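Long-range contacts in 2-C-methyl-D-erythritol 4-phosphate cytidylyltransferase (PDB 4KT7), which probably catalyses the transfer of a cytidylyl group from CTP to 2-C-methyl-D-erythritol 4-phosphate, releasing diphosphate, in the DXP pathway to isoprenoids: residues D54-I60 with N78-G84; A12-A16 with T108-V112. One frame throughout, in Å; residues are numbered along the deposited sequence.

Contact 1. Residues D54-I60 with N78-G84; sequences DEIILVI and NIRYVYG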
loop_
_atom_site.group_PDB
_atom_site.type_symbol
_atom_site.label_atom_id
_atom_site.label_comp_id
_atom_site.label_asym_id
_atom_site.label_seq_id
_atom_site.Cartn_x
_atom_site.Cartn_y
_atom_site.Cartn_z
ATOM N N ASP A 54 -17.573 16.049 20.781
ATOM C CA ASP A 54 -18.817 16.642 21.296
ATOM C C ASP A 54 -20.013 16.483 20.363
ATOM O O ASP A 54 -21.155 16.535 20.807
ATOM C CB ASP A 54 -18.626 18.121 21.639
ATOM C CG ASP A 54 -17.599 18.334 22.730
ATOM O OD1 ASP A 54 -17.899 17.965 23.876
ATOM O OD2 ASP A 54 -16.494 18.863 22.436
ATOM N N GLU A 55 -19.749 16.309 19.075
ATOM C CA GLU A 55 -20.820 16.094 18.101
ATOM C C GLU A 55 -20.293 15.339 16.907
ATOM O O GLU A 55 -19.104 15.420 16.591
ATOM C CB GLU A 55 -21.372 17.423 17.589
ATOM C CG GLU A 55 -20.484 18.094 16.564
ATOM C CD GLU A 55 -21.035 19.426 16.056
ATOM O OE1 GLU A 55 -22.232 19.738 16.289
ATOM O OE2 GLU A 55 -20.256 20.167 15.423
ATOM N N ILE A 56 -21.188 14.633 16.220
ATOM C CA ILE A 56 -20.809 13.841 15.050
ATOM C C ILE A 56 -21.706 14.194 13.865
ATOM O O ILE A 56 -22.940 14.101 13.957
ATOM C CB ILE A 56 -20.960 12.327 15.342
ATOM C CG1 ILE A 56 -20.064 11.898 16.514
ATOM C CG2 ILE A 56 -20.659 11.486 14.086
ATOM C CD1 ILE A 56 -20.219 10.406 16.862
ATOM N N ILE A 57 -21.081 14.582 12.757
ATOM C CA ILE A 57 -21.789 14.931 11.526
ATOM C C ILE A 57 -21.500 13.867 10.476
ATOM O O ILE A 57 -20.337 13.654 10.106
ATOM C CB ILE A 57 -21.306 16.280 10.936
ATOM C CG1 ILE A 57 -21.358 17.394 11.981
ATOM C CG2 ILE A 57 -22.142 16.664 9.721
ATOM C CD1 ILE A 57 -22.649 17.535 12.621
ATOM N N LEU A 58 -22.547 13.173 10.037
ATOM C CA LEU A 58 -22.447 12.220 8.938
ATOM C C LEU A 58 -22.720 12.954 7.651
ATOM O O LEU A 58 -23.674 13.723 7.546
ATOM C CB LEU A 58 -23.479 11.104 9.076
ATOM C CG LEU A 58 -23.204 10.058 10.143
ATOM C CD1 LEU A 58 -24.486 9.300 10.468
ATOM C CD2 LEU A 58 -22.158 9.104 9.616
ATOM N N VAL A 59 -21.893 12.729 6.651
ATOM C CA VAL A 59 -22.214 13.296 5.356
ATOM C C VAL A 59 -22.614 12.138 4.450
ATOM O O VAL A 59 -21.822 11.203 4.228
ATOM C CB VAL A 59 -21.033 14.096 4.788
ATOM C CG1 VAL A 59 -21.456 14.809 3.532
ATOM C CG2 VAL A 59 -20.530 15.133 5.825
ATOM N N ILE A 60 -23.844 12.186 3.941
ATOM C CA ILE A 60 -24.429 11.033 3.259
ATOM C C ILE A 60 -24.864 11.312 1.822
ATOM O O ILE A 60 -24.946 12.466 1.389
ATOM C CB ILE A 60 -25.655 10.501 4.027
ATOM C CG1 ILE A 60 -26.808 11.503 3.947
ATOM C CG2 ILE A 60 -25.280 10.203 5.478
ATOM C CD1 ILE A 60 -28.179 10.936 4.386
ATOM N N ASN A 78 -25.178 13.252 20.266
ATOM C CA ASN A 78 -25.337 14.422 19.420
ATOM C C ASN A 78 -24.849 14.074 18.020
ATOM O O ASN A 78 -23.776 14.518 17.581
ATOM C CB ASN A 78 -24.560 15.604 20.002
ATOM C CG ASN A 78 -24.878 16.917 19.309
ATOM O OD1 ASN A 78 -25.773 16.988 18.466
ATOM N ND2 ASN A 78 -24.150 17.968 19.673
ATOM N N ILE A 79 -25.636 13.255 17.332
ATOM C CA ILE A 79 -25.285 12.794 15.996
ATOM C C ILE A 79 -26.348 13.228 14.998
ATOM O O ILE A 79 -27.537 12.992 15.208
ATOM C CB ILE A 79 -25.179 11.259 15.950
ATOM C CG1 ILE A 79 -24.194 10.758 17.006
ATOM C CG2 ILE A 79 -24.762 10.788 14.564
ATOM C CD1 ILE A 79 -23.792 9.308 16.814
ATOM N N ARG A 80 -25.929 13.858 13.909
ATOM C CA ARG A 80 -26.876 14.206 12.857
ATOM C C ARG A 80 -26.217 14.053 11.499
ATOM O O ARG A 80 -25.038 13.692 11.409
ATOM C CB ARG A 80 -27.408 15.626 13.054
ATOM C CG ARG A 80 -26.317 16.679 13.061
ATOM C CD ARG A 80 -26.847 18.074 13.403
ATOM N NE ARG A 80 -25.815 19.082 13.153
ATOM C CZ ARG A 80 -24.923 19.473 14.057
ATOM N NH1 ARG A 80 -24.951 18.952 15.276
ATOM N NH2 ARG A 80 -24.003 20.381 13.742
ATOM N N TYR A 81 -26.972 14.324 10.441
ATOM C CA TYR A 81 -26.448 14.156 9.090
ATOM C C TYR A 81 -26.799 15.316 8.175
ATOM O O TYR A 81 -27.827 15.982 8.371
ATOM C CB TYR A 81 -26.957 12.839 8.491
ATOM C CG TYR A 81 -28.461 12.770 8.275
ATOM C CD1 TYR A 81 -29.049 13.296 7.130
ATOM C CD2 TYR A 81 -29.284 12.139 9.202
ATOM C CE1 TYR A 81 -30.418 13.214 6.928
ATOM C CE2 TYR A 81 -30.655 12.060 9.010
ATOM C CZ TYR A 81 -31.211 12.598 7.870
ATOM O OH TYR A 81 -32.569 12.513 7.674
ATOM N N VAL A 82 -25.941 15.538 7.179
ATOM C CA VAL A 82 -26.210 16.452 6.071
ATOM C C VAL A 82 -25.984 15.720 4.749
ATOM O O VAL A 82 -25.315 14.676 4.719
ATOM C CB VAL A 82 -25.307 17.719 6.120
ATOM C CG1 VAL A 82 -25.714 18.601 7.293
ATOM C CG2 VAL A 82 -23.850 17.334 6.241
ATOM N N TYR A 83 -26.533 16.256 3.661
ATOM C CA TYR A 83 -26.330 15.653 2.348
ATOM C C TYR A 83 -24.929 16.002 1.855
ATOM O O TYR A 83 -24.447 17.121 2.065
ATOM C CB TYR A 83 -27.348 16.173 1.329
ATOM C CG TYR A 83 -28.795 15.776 1.562
ATOM C CD1 TYR A 83 -29.137 14.731 2.399
ATOM C CD2 TYR A 83 -29.821 16.461 0.917
ATOM C CE1 TYR A 83 -30.477 14.375 2.591
ATOM C CE2 TYR A 83 -31.145 16.123 1.099
ATOM C CZ TYR A 83 -31.473 15.083 1.932
ATOM O OH TYR A 83 -32.802 14.768 2.096
ATOM N N GLY A 84 -24.273 15.061 1.182
ATOM C CA GLY A 84 -22.961 15.340 0.616
ATOM C C GLY A 84 -23.075 15.956 -0.771
ATOM O O GLY A 84 -24.152 16.372 -1.177
HETATM O O HOH W 1 -24.374 20.372 18.084
#

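Contact 2. Residues A12-A16 with T108-V112; sequences AIITA and THDGV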
loop_
_atom_site.group_PDB
_atom_site.type_symbol
_atom_site.label_atom_id
_atom_site.label_comp_id
_atom_site.label_asym_id
_atom_site.label_seq_id
_atom_site.Cartn_x
_atom_site.Cartn_y
_atom_site.Cartn_z
ATOM N N ALA A 12 -16.773 15.888 14.931
ATOM C CA ALA A 12 -16.279 14.876 13.996
ATOM C C ALA A 12 -17.182 14.844 12.780
ATOM O O ALA A 12 -18.413 14.911 12.909
ATOM C CB ALA A 12 -16.201 13.501 14.646
ATOM N N ILE A 13 -16.554 14.776 11.609
ATOM C CA ILE A 13 -17.236 14.663 10.336
ATOM C C ILE A 13 -16.900 13.284 9.764
ATOM O O ILE A 13 -15.742 13.011 9.456
ATOM C CB ILE A 13 -16.731 15.756 9.355
ATOM C CG1 ILE A 13 -17.130 17.149 9.855
ATOM C CG2 ILE A 13 -17.276 15.531 7.957
ATOM C CD1 ILE A 13 -16.594 18.297 8.989
ATOM N N ILE A 14 -17.907 12.413 9.650
ATOM C CA ILE A 14 -17.739 11.072 9.084
ATOM C C ILE A 14 -18.295 11.078 7.664
ATOM O O ILE A 14 -19.504 11.266 7.466
ATOM C CB ILE A 14 -18.557 10.022 9.858
ATOM C CG1 ILE A 14 -18.224 10.030 11.359
ATOM C CG2 ILE A 14 -18.326 8.645 9.262
ATOM C CD1 ILE A 14 -16.799 9.649 11.670
ATOM N N THR A 15 -17.449 10.884 6.660
ATOM C CA THR A 15 -17.964 10.935 5.299
ATOM C C THR A 15 -18.452 9.575 4.826
ATOM O O THR A 15 -17.678 8.606 4.757
ATOM C CB THR A 15 -16.943 11.536 4.303
ATOM O OG1 THR A 15 -15.727 10.786 4.356
ATOM C CG2 THR A 15 -16.659 13.005 4.644
ATOM N N ALA A 16 -19.742 9.505 4.501
ATOM C CA ALA A 16 -20.319 8.319 3.880
ATOM C C ALA A 16 -21.090 8.674 2.593
ATOM O O ALA A 16 -22.110 8.056 2.276
ATOM C CB ALA A 16 -21.226 7.580 4.873
ATOM N N THR A 108 -11.902 14.453 10.986
ATOM C CA THR A 108 -12.609 13.883 9.846
ATOM C C THR A 108 -12.254 12.410 9.776
ATOM O O THR A 108 -11.158 12.030 10.180
ATOM C CB THR A 108 -12.202 14.570 8.535
ATOM O OG1 THR A 108 -10.792 14.369 8.307
ATOM C CG2 THR A 108 -12.468 16.055 8.639
ATOM N N HIS A 109 -13.157 11.576 9.269
ATOM C CA HIS A 109 -12.847 10.149 9.128
ATOM C C HIS A 109 -13.741 9.532 8.069
ATOM O O HIS A 109 -14.915 9.924 7.948
ATOM C CB HIS A 109 -13.042 9.419 10.456
ATOM C CG HIS A 109 -12.704 7.955 10.408
ATOM N ND1 HIS A 109 -11.397 7.492 10.373
ATOM C CD2 HIS A 109 -13.492 6.860 10.410
ATOM C CE1 HIS A 109 -11.410 6.168 10.375
ATOM N NE2 HIS A 109 -12.661 5.755 10.392
ATOM N N ASP A 110 -13.191 8.571 7.315
ATOM C CA ASP A 110 -13.941 7.888 6.258
ATOM C C ASP A 110 -14.924 6.909 6.869
ATOM O O ASP A 110 -14.530 6.015 7.634
ATOM C CB ASP A 110 -13.012 7.075 5.332
ATOM C CG ASP A 110 -12.001 7.933 4.585
ATOM O OD1 ASP A 110 -12.274 9.139 4.360
ATOM O OD2 ASP A 110 -10.928 7.387 4.209
ATOM N N GLY A 111 -16.195 7.036 6.510
ATOM C CA GLY A 111 -17.179 6.066 6.939
ATOM C C GLY A 111 -16.829 4.626 6.583
ATOM O O GLY A 111 -17.236 3.695 7.293
ATOM N N VAL A 112 -16.079 4.420 5.499
ATOM C CA VAL A 112 -15.717 3.056 5.105
ATOM C C VAL A 112 -14.374 2.562 5.655
ATOM O O VAL A 112 -13.769 1.654 5.073
ATOM C CB VAL A 112 -15.760 2.851 3.566
ATOM C CG1 VAL A 112 -17.187 3.029 3.041
ATOM C CG2 VAL A 112 -14.802 3.804 2.866
HETATM O O HOH W 2 -12.708 11.462 5.584
#

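Contact 1. Residues D54-I60 with N78-G84
Beta-branched isoleucines and valines, which favour the extended backbone, with L58 among them, fill the middle of this parallel pair. On one face I56 CD1 meets I79 CD1 at 3.7 Å and L58 CB lies 3.9 Å from Y81 CB; helix 65-73 packs over this face through L72, and helix 39-48 reaches I56 and L58. On the other face V82 CG2 touches I57 CG2 at 3.9 Å and V59 CG2 at 4.0 Å. I60, at the strand end, reaches Y81 (CD1 to CD1, 3.7 Å), whose hydroxyl, like that of Y83, bonds E65.

Between these faces runs a ladder of six backbone hydrogen bonds, starting with I56 N to N78 O (2.9 Å) and ending with G84 N to I60 O (2.7 Å). G84 packs against V59, its CA 3.3 Å from V59 CG1, where a side chain would be tight.

At the opposite end the edge becomes polar. The long R80 side chain reaches across to strand 55-60, laying one guanidinium face over I57 CD1 and forming a salt bridge from NH1 to E55 OE1 (3.0 Å); its NH2 also bonds A98 O, while E55 OE2 is held by S11 and D100. A water links E55 OE1 to N78 ND2, 2.9 Å from each. With helix 65-73 as the connection, the strands form a beta-alpha-beta unit of the Rossmann-like GT-A fold.

Contact 2. Residues A12-A16 with T108-V112
A12 opens the segment without touching 108-112; its backbone instead bonds E55 and I57 of the neighbouring strand. At I13 the parallel pairing is under way: its O accepts H109 N at 3.0 Å and also receives a CA-H...O contact from T108 CA at 3.3 Å. The I13 side chain shares a face with T108, CB to CG2 4.3 Å, and also packs on V59, so a beta-branched aliphatic residue suits this buried central strand.

I14 points to the other face, where its CD1 lies 4.0 Å from H109 CB and its CG2 3.7 Å from G111 CA. L40 and V47 of helix 39-48 enclose it further. The H109 ring stacks edge-to-face with F121, and its NE2 bonds R113 O, so a polar imidazole is accommodated in a buried place.

T15 carries the ladder on: its N donates to H109 O (3.0 Å) and its O accepts G111 N (2.8 Å). A CB on G111 would clash with that same T15 O, which makes glycine apt where the chain leaves the strand. T15 OG1 and D110 OD1 stand 3.8 Å apart; a water donates to D110 OD1 at 2.7 Å and lies in a weak hydrogen bond 3.3 Å from T15 OG1. D110 OD2 forms a salt bridge with R113.

By A16 the chains have parted. Adjacent parallel strands, hydrogen-bonded side by side and both running out into loops at their C-terminal ends, fit the Rossmann-like core of GT-A nucleotidyltransferases, whose substrate sites generally lie at this end of the sheet.

From the N terminus, strand 10-16 comes first, and segment 108-112, which lies on strand 105-110 and completes contact 2, follows segment 12-16 only after 91 residues. Contact 1 is nested within that loop: it closes the shorter excursion through helix 65-73, between strands 55-60 and 79-83. The two contacts, with centres about 9 Å apart, belong to one sheet, because strand 55-60 also lies beside strand 10-16. I57 N and A12 O, 2.7 Å apart, probably form a hydrogen bond at that junction, and L58 CD2 packs 3.7 Å from I14 CB. The resulting parallel order is 79-83, 55-60, 10-16, 105-110, beyond which strand 168-172 continues the sheet antiparallel.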